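Local atomic coordinates of protein (sliding clamp) (Enterobacteria phage RB69, PDB entry 1B77), a protein that probably encircles DNA as a trimeric ring and tethers the replicative polymerase to its template, making phage DNA synthesis processive. Residues 28-41 / 98-110. Numbering follows the deposited sequence.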
ATOM      1  N   PHE A  28      -6.875  32.504  11.805  1.00 26.69           N
ATOM      2  CA  PHE A  28      -5.698  31.967  12.462  1.00 26.18           C
ATOM      3  C   PHE A  28      -5.939  30.599  13.130  1.00 26.03           C
ATOM      4  O   PHE A  28      -6.975  30.357  13.757  1.00 25.57           O
ATOM      5  CB  PHE A  28      -5.231  32.992  13.495  1.00 26.26           C
ATOM      6  CG  PHE A  28      -4.042  32.563  14.298  1.00 26.79           C
ATOM      7  CD1 PHE A  28      -2.772  32.557  13.735  1.00 26.74           C
ATOM      8  CD2 PHE A  28      -4.190  32.193  15.633  1.00 26.97           C
ATOM      9  CE1 PHE A  28      -1.664  32.192  14.490  1.00 26.97           C
ATOM     10  CE2 PHE A  28      -3.090  31.824  16.399  1.00 27.06           C
ATOM     11  CZ  PHE A  28      -1.822  31.825  15.824  1.00 27.19           C
ATOM     12  N   ILE A  29      -4.965  29.706  12.981  1.00 25.52           N
ATOM     13  CA  ILE A  29      -5.046  28.386  13.579  1.00 25.26           C
ATOM     14  C   ILE A  29      -3.743  28.044  14.297  1.00 25.48           C
ATOM     15  O   ILE A  29      -2.657  28.499  13.912  1.00 25.41           O
ATOM     16  CB  ILE A  29      -5.330  27.298  12.523  1.00 24.72           C
ATOM     17  CG1 ILE A  29      -4.267  27.345  11.429  1.00 24.37           C
ATOM     18  CG2 ILE A  29      -6.720  27.496  11.934  1.00 24.71           C
ATOM     19  CD1 ILE A  29      -4.358  26.216  10.438  1.00 23.86           C
ATOM     20  N   MET A  30      -3.861  27.258  15.357  1.00 25.54           N
ATOM     21  CA  MET A  30      -2.701  26.831  16.115  1.00 25.83           C
ATOM     22  C   MET A  30      -3.010  25.541  16.864  1.00 25.98           C
ATOM     23  O   MET A  30      -4.171  25.194  17.092  1.00 25.29           O
ATOM     24  CB  MET A  30      -2.265  27.913  17.106  1.00 26.12           C
ATOM     25  CG  MET A  30      -3.294  28.262  18.173  1.00 26.61           C
ATOM     26  SD  MET A  30      -2.632  29.445  19.384  1.00 27.44           S
ATOM     27  CE  MET A  30      -4.125  29.902  20.277  1.00 26.92           C
ATOM     28  N   THR A  31      -1.957  24.834  17.242  1.00 26.09           N
ATOM     29  CA  THR A  31      -2.112  23.596  17.973  1.00 26.43           C
ATOM     30  C   THR A  31      -0.832  23.342  18.746  1.00 26.63           C
ATOM     31  O   THR A  31       0.206  23.962  18.487  1.00 26.37           O
ATOM     32  CB  THR A  31      -2.366  22.408  17.017  1.00 26.76           C
ATOM     33  OG1 THR A  31      -2.685  21.237  17.784  1.00 26.87           O
ATOM     34  CG2 THR A  31      -1.129  22.130  16.167  1.00 25.99           C
ATOM     35  N   ARG A  32      -0.911  22.437  19.708  1.00 26.53           N
ATOM     36  CA  ARG A  32       0.251  22.085  20.498  1.00 26.73           C
ATOM     37  C   ARG A  32       0.113  20.625  20.904  1.00 25.93           C
ATOM     38  O   ARG A  32      -0.986  20.167  21.216  1.00 25.72           O
ATOM     39  CB  ARG A  32       0.351  22.989  21.729  1.00 27.98           C
ATOM     40  CG  ARG A  32       1.463  22.595  22.682  1.00 29.93           C
ATOM     41  CD  ARG A  32       1.789  23.700  23.684  1.00 32.11           C
ATOM     42  NE  ARG A  32       2.774  23.236  24.655  1.00 34.28           N
ATOM     43  CZ  ARG A  32       3.375  24.007  25.559  1.00 35.66           C
ATOM     44  NH1 ARG A  32       3.096  25.305  25.629  1.00 36.44           N
ATOM     45  NH2 ARG A  32       4.255  23.476  26.400  1.00 35.73           N
ATOM     46  N   ALA A  33       1.228  19.900  20.886  1.00 25.01           N
ATOM     47  CA  ALA A  33       1.230  18.488  21.238  1.00 24.56           C
ATOM     48  C   ALA A  33       0.816  18.259  22.691  1.00 24.62           C
ATOM     49  O   ALA A  33       1.005  19.120  23.554  1.00 24.50           O
ATOM     50  CB  ALA A  33       2.611  17.894  20.987  1.00 24.28           C
ATOM     51  N   VAL A  34       0.238  17.094  22.947  1.00 24.61           N
ATOM     52  CA  VAL A  34      -0.184  16.737  24.287  1.00 24.52           C
ATOM     53  C   VAL A  34       1.003  16.814  25.239  1.00 24.61           C
ATOM     54  O   VAL A  34       0.862  17.265  26.368  1.00 24.52           O
ATOM     55  CB  VAL A  34      -0.771  15.304  24.317  1.00 24.50           C
ATOM     56  CG1 VAL A  34      -1.046  14.871  25.761  1.00 23.77           C
ATOM     57  CG2 VAL A  34      -2.064  15.269  23.505  1.00 24.66           C
ATOM     58  N   ASN A  35       2.177  16.386  24.775  1.00 25.03           N
ATOM     59  CA  ASN A  35       3.382  16.398  25.606  1.00 25.29           C
ATOM     60  C   ASN A  35       4.091  17.752  25.591  1.00 26.13           C
ATOM     61  O   ASN A  35       5.178  17.898  26.151  1.00 26.11           O
ATOM     62  CB  ASN A  35       4.358  15.312  25.161  1.00 24.84           C
ATOM     63  CG  ASN A  35       4.874  15.537  23.751  1.00 24.50           C
ATOM     64  OD1 ASN A  35       4.861  16.656  23.249  1.00 24.13           O
ATOM     65  ND2 ASN A  35       5.361  14.478  23.119  1.00 24.70           N
ATOM     66  N   GLY A  36       3.471  18.736  24.943  1.00 26.86           N
ATOM     67  CA  GLY A  36       4.027  20.079  24.895  1.00 27.48           C
ATOM     68  C   GLY A  36       5.325  20.331  24.154  1.00 28.14           C
ATOM     69  O   GLY A  36       5.830  21.456  24.180  1.00 28.51           O
ATOM     70  N   THR A  37       5.870  19.322  23.485  1.00 28.76           N
ATOM     71  CA  THR A  37       7.127  19.478  22.758  1.00 29.49           C
ATOM     72  C   THR A  37       7.048  20.265  21.443  1.00 29.72           C
ATOM     73  O   THR A  37       7.983  20.988  21.090  1.00 30.54           O
ATOM     74  CB  THR A  37       7.741  18.117  22.433  1.00 29.72           C
ATOM     75  OG1 THR A  37       6.867  17.404  21.544  1.00 30.83           O
ATOM     76  CG2 THR A  37       7.937  17.315  23.698  1.00 29.80           C
ATOM     77  N   THR A  38       5.940  20.128  20.720  1.00 29.45           N
ATOM     78  CA  THR A  38       5.790  20.814  19.441  1.00 28.85           C
ATOM     79  C   THR A  38       4.583  21.747  19.330  1.00 28.03           C
ATOM     80  O   THR A  38       3.461  21.373  19.664  1.00 27.97           O
ATOM     81  CB  THR A  38       5.726  19.778  18.286  1.00 29.12           C
ATOM     82  OG1 THR A  38       6.975  19.079  18.199  1.00 29.48           O
ATOM     83  CG2 THR A  38       5.454  20.466  16.953  1.00 29.34           C
ATOM     84  N   TYR A  39       4.826  22.962  18.846  1.00 27.11           N
ATOM     85  CA  TYR A  39       3.771  23.963  18.653  1.00 26.64           C
ATOM     86  C   TYR A  39       3.716  24.364  17.177  1.00 26.48           C
ATOM     87  O   TYR A  39       4.745  24.419  16.507  1.00 26.64           O
ATOM     88  CB  TYR A  39       4.064  25.213  19.492  1.00 26.27           C
ATOM     89  CG  TYR A  39       3.181  26.423  19.189  1.00 25.64           C
ATOM     90  CD1 TYR A  39       1.937  26.585  19.805  1.00 25.76           C
ATOM     91  CD2 TYR A  39       3.611  27.416  18.306  1.00 25.36           C
ATOM     92  CE1 TYR A  39       1.144  27.713  19.547  1.00 25.75           C
ATOM     93  CE2 TYR A  39       2.830  28.545  18.039  1.00 25.38           C
ATOM     94  CZ  TYR A  39       1.601  28.688  18.664  1.00 25.81           C
ATOM     95  OH  TYR A  39       0.830  29.803  18.415  1.00 25.93           O
ATOM     96  N   ALA A  40       2.519  24.652  16.675  1.00 26.04           N
ATOM     97  CA  ALA A  40       2.355  25.068  15.289  1.00 25.99           C
ATOM     98  C   ALA A  40       1.266  26.125  15.165  1.00 26.33           C
ATOM     99  O   ALA A  40       0.264  26.098  15.891  1.00 25.78           O
ATOM    100  CB  ALA A  40       2.022  23.871  14.401  1.00 25.80           C
ATOM    101  N   GLU A  41       1.469  27.056  14.237  1.00 26.62           N
ATOM    102  CA  GLU A  41       0.510  28.120  14.001  1.00 27.33           C
ATOM    103  C   GLU A  41       0.608  28.597  12.564  1.00 27.70           C
ATOM    104  O   GLU A  41       1.652  28.466  11.917  1.00 27.14           O
ATOM    105  CB  GLU A  41       0.761  29.301  14.942  1.00 27.69           C
ATOM    106  CG  GLU A  41       2.122  29.967  14.765  1.00 28.46           C
ATOM    107  CD  GLU A  41       2.205  31.318  15.466  1.00 28.45           C
ATOM    108  OE1 GLU A  41       1.812  31.420  16.645  1.00 27.83           O
ATOM    109  OE2 GLU A  41       2.673  32.282  14.829  1.00 29.92           O
ATOM    110  N   SER A  98     -12.666  19.827  27.321  1.00 24.81           N
ATOM    111  CA  SER A  98     -11.861  19.070  28.272  1.00 24.63           C
ATOM    112  C   SER A  98     -11.245  17.787  27.744  1.00 24.59           C
ATOM    113  O   SER A  98     -10.368  17.227  28.399  1.00 24.75           O
ATOM    114  CB  SER A  98     -12.665  18.759  29.548  1.00 24.43           C
ATOM    115  OG  SER A  98     -13.645  17.748  29.350  1.00 23.96           O
ATOM    116  N   THR A  99     -11.681  17.325  26.571  1.00 24.51           N
ATOM    117  CA  THR A  99     -11.153  16.074  26.006  1.00 24.30           C
ATOM    118  C   THR A  99     -10.044  16.224  24.973  1.00 24.30           C
ATOM    119  O   THR A  99      -9.663  15.245  24.328  1.00 24.42           O
ATOM    120  CB  THR A  99     -12.260  15.207  25.354  1.00 24.21           C
ATOM    121  OG1 THR A  99     -12.783  15.881  24.205  1.00 23.78           O
ATOM    122  CG2 THR A  99     -13.379  14.930  26.350  1.00 23.96           C
ATOM    123  N   ILE A 100      -9.542  17.440  24.799  1.00 24.28           N
ATOM    124  CA  ILE A 100      -8.444  17.683  23.867  1.00 24.38           C
ATOM    125  C   ILE A 100      -7.487  18.659  24.523  1.00 24.79           C
ATOM    126  O   ILE A 100      -7.882  19.396  25.424  1.00 24.59           O
ATOM    127  CB  ILE A 100      -8.921  18.314  22.553  1.00 24.07           C
ATOM    128  CG1 ILE A 100      -9.555  19.674  22.833  1.00 23.80           C
ATOM    129  CG2 ILE A 100      -9.889  17.384  21.859  1.00 23.85           C
ATOM    130  CD1 ILE A 100      -9.844  20.472  21.586  1.00 23.86           C
ATOM    131  N   VAL A 101      -6.231  18.660  24.085  1.00 25.10           N
ATOM    132  CA  VAL A 101      -5.246  19.581  24.641  1.00 25.71           C
ATOM    133  C   VAL A 101      -5.022  20.672  23.609  1.00 26.37           C
ATOM    134  O   VAL A 101      -4.864  20.379  22.423  1.00 26.27           O
ATOM    135  CB  VAL A 101      -3.916  18.862  24.944  1.00 25.72           C
ATOM    136  CG1 VAL A 101      -2.855  19.874  25.368  1.00 25.50           C
ATOM    137  CG2 VAL A 101      -4.131  17.848  26.043  1.00 25.35           C
ATOM    138  N   PHE A 102      -5.009  21.925  24.049  1.00 27.18           N
ATOM    139  CA  PHE A 102      -4.844  23.035  23.120  1.00 28.32           C
ATOM    140  C   PHE A 102      -4.199  24.266  23.752  1.00 29.63           C
ATOM    141  O   PHE A 102      -4.276  24.467  24.963  1.00 29.97           O
ATOM    142  CB  PHE A 102      -6.212  23.421  22.554  1.00 27.71           C
ATOM    143  CG  PHE A 102      -7.180  23.933  23.601  1.00 27.43           C
ATOM    144  CD1 PHE A 102      -7.200  25.283  23.955  1.00 26.86           C
ATOM    145  CD2 PHE A 102      -8.061  23.063  24.241  1.00 26.64           C
ATOM    146  CE1 PHE A 102      -8.081  25.756  24.931  1.00 26.56           C
ATOM    147  CE2 PHE A 102      -8.939  23.525  25.214  1.00 26.41           C
ATOM    148  CZ  PHE A 102      -8.953  24.872  25.560  1.00 26.24           C
ATOM    149  N   PRO A 103      -3.555  25.107  22.932  1.00 30.75           N
ATOM    150  CA  PRO A 103      -2.894  26.337  23.381  1.00 31.98           C
ATOM    151  C   PRO A 103      -3.972  27.367  23.736  1.00 33.37           C
ATOM    152  O   PRO A 103      -4.878  27.610  22.934  1.00 33.33           O
ATOM    153  CB  PRO A 103      -2.101  26.772  22.148  1.00 31.53           C
ATOM    154  CG  PRO A 103      -1.895  25.497  21.381  1.00 31.60           C
ATOM    155  CD  PRO A 103      -3.236  24.844  21.517  1.00 30.93           C
ATOM    156  N   ASN A 104      -3.892  27.974  24.918  1.00 35.16           N
ATOM    157  CA  ASN A 104      -4.901  28.974  25.298  1.00 37.10           C
ATOM    158  C   ASN A 104      -4.567  30.330  24.677  1.00 37.52           C
ATOM    159  O   ASN A 104      -5.407  31.223  24.610  1.00 37.52           O
ATOM    160  CB  ASN A 104      -5.001  29.112  26.828  1.00 38.13           C
ATOM    161  CG  ASN A 104      -3.735  29.688  27.460  1.00 39.32           C
ATOM    162  OD1 ASN A 104      -3.712  29.993  28.655  1.00 40.34           O
ATOM    163  ND2 ASN A 104      -2.680  29.830  26.669  1.00 40.17           N
ATOM    164  N   LYS A 105      -3.330  30.459  24.208  1.00 38.17           N
ATOM    165  CA  LYS A 105      -2.859  31.685  23.585  1.00 38.92           C
ATOM    166  C   LYS A 105      -1.638  31.356  22.727  1.00 39.14           C
ATOM    167  O   LYS A 105      -0.859  30.463  23.056  1.00 39.33           O
ATOM    168  CB  LYS A 105      -2.480  32.712  24.661  1.00 39.35           C
ATOM    169  CG  LYS A 105      -1.319  32.288  25.555  1.00 40.04           C
ATOM    170  CD  LYS A 105      -1.192  33.178  26.796  1.00 40.95           C
ATOM    171  CE  LYS A 105      -2.352  32.952  27.773  1.00 41.69           C
ATOM    172  NZ  LYS A 105      -2.203  33.729  29.049  1.00 42.16           N
ATOM    173  N   PRO A 106      -1.459  32.069  21.611  1.00 39.34           N
ATOM    174  CA  PRO A 106      -0.311  31.813  20.738  1.00 39.58           C
ATOM    175  C   PRO A 106       1.026  31.989  21.446  1.00 39.81           C
ATOM    176  O   PRO A 106       1.115  32.669  22.465  1.00 39.78           O
ATOM    177  CB  PRO A 106      -0.504  32.824  19.617  1.00 39.43           C
ATOM    178  CG  PRO A 106      -1.243  33.945  20.301  1.00 39.69           C
ATOM    179  CD  PRO A 106      -2.260  33.194  21.102  1.00 39.28           C
ATOM    180  N   ILE A 107       2.066  31.370  20.903  1.00 40.14           N
ATOM    181  CA  ILE A 107       3.389  31.475  21.494  1.00 40.36           C
ATOM    182  C   ILE A 107       4.117  32.696  20.961  1.00 40.62           C
ATOM    183  O   ILE A 107       4.135  32.952  19.754  1.00 40.83           O
ATOM    184  CB  ILE A 107       4.240  30.226  21.188  1.00 40.43           C
ATOM    185  CG1 ILE A 107       3.619  28.995  21.848  1.00 40.38           C
ATOM    186  CG2 ILE A 107       5.663  30.426  21.688  1.00 40.53           C
ATOM    187  CD1 ILE A 107       3.587  29.061  23.369  1.00 40.42           C
ATOM    188  N   GLN A 108       4.702  33.462  21.871  1.00 40.70           N
ATOM    189  CA  GLN A 108       5.466  34.638  21.486  1.00 40.90           C
ATOM    190  C   GLN A 108       6.918  34.216  21.678  1.00 40.17           C
ATOM    191  O   GLN A 108       7.423  34.196  22.798  1.00 40.18           O
ATOM    192  CB  GLN A 108       5.108  35.824  22.384  1.00 41.85           C
ATOM    193  CG  GLN A 108       4.581  37.041  21.627  1.00 43.72           C
ATOM    194  CD  GLN A 108       3.403  36.719  20.712  1.00 44.66           C
ATOM    195  OE1 GLN A 108       2.376  36.198  21.154  1.00 45.86           O
ATOM    196  NE2 GLN A 108       3.549  37.033  19.427  1.00 45.31           N
ATOM    197  N   PHE A 109       7.566  33.845  20.578  1.00 39.41           N
ATOM    198  CA  PHE A 109       8.948  33.371  20.613  1.00 38.60           C
ATOM    199  C   PHE A 109       9.956  34.471  20.944  1.00 38.54           C
ATOM    200  O   PHE A 109       9.927  35.552  20.363  1.00 38.17           O
ATOM    201  CB  PHE A 109       9.312  32.733  19.274  1.00 37.85           C
ATOM    202  CG  PHE A 109      10.560  31.893  19.317  1.00 36.89           C
ATOM    203  CD1 PHE A 109      10.540  30.620  19.884  1.00 36.59           C
ATOM    204  CD2 PHE A 109      11.760  32.377  18.805  1.00 36.42           C
ATOM    205  CE1 PHE A 109      11.698  29.844  19.937  1.00 36.19           C
ATOM    206  CE2 PHE A 109      12.921  31.609  18.854  1.00 36.09           C
ATOM    207  CZ  PHE A 109      12.892  30.343  19.420  1.00 36.18           C
ATOM    208  N   PRO A 110      10.865  34.201  21.887  1.00 38.56           N
ATOM    209  CA  PRO A 110      11.877  35.198  22.267  1.00 38.66           C
ATOM    210  C   PRO A 110      12.822  35.575  21.129  1.00 38.45           C
ATOM    211  O   PRO A 110      12.844  34.926  20.085  1.00 38.50           O
ATOM    212  CB  PRO A 110      12.606  34.517  23.427  1.00 38.81           C
ATOM    213  CG  PRO A 110      12.437  33.048  23.124  1.00 38.95           C
ATOM    214  CD  PRO A 110      10.993  32.992  22.718  1.00 38.70           C
TER
HETATM  215  O   HOH W   1      -4.250  21.935  20.015  1.00 22.80           O
HETATM  216  O   HOH W   2       2.878  33.992  17.255  1.00 49.57           O
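With chi1 at 169°, the ring of Tyr39 swings away from its own backbone N and turns one face to Ile107, whose chi1 of -64° turns CG1 back beside its amide. CG1 therefore sits over the centre of the phenol face, 3.5 Å from the ring centroid, a CH-pi contact that suits a branched aliphatic residue. The same amide uses its N-H: Ile107 N donates to Tyr39 OH at 3.2 Å, and Tyr39 OH donates a hydrogen bond to the anti lone pair of Glu41 OE1, 2.6 Å away. Tyrosine suits this place because its hydroxyl accepts from one partner and donates to another while its ring packs.

Beside it, the extended, flexible thioether of Met30 reaches between two prolines. Its SD lies 3.6 Å from Pro106 CA, and its CE touches Pro103 O and the ring of Pro106. Pro103 in turn pushes CG against Arg32 CB at 3.4 Å and meets the edge of the Tyr39 ring with the same atom. Proline has no amide proton, so its ring can lie against the hairpin without bringing a backbone donor that needs an acceptor. Farther along, water 1 donates to Val101 O at 2.9 Å and also bonds to Thr31 OG1 (2.8 Å), and Val34 meets Val101 through their CG2 methyls.

Helix 5-15 packs on the other face of this hairpin, through Ile29, Thr31 and Ala40. The whole is a beta hairpin at the edge of the six-stranded sheet within this chain, crossed by an extended segment between strands 88-92 and 114-118 that is consistent with the interdomain connector of processivity factors.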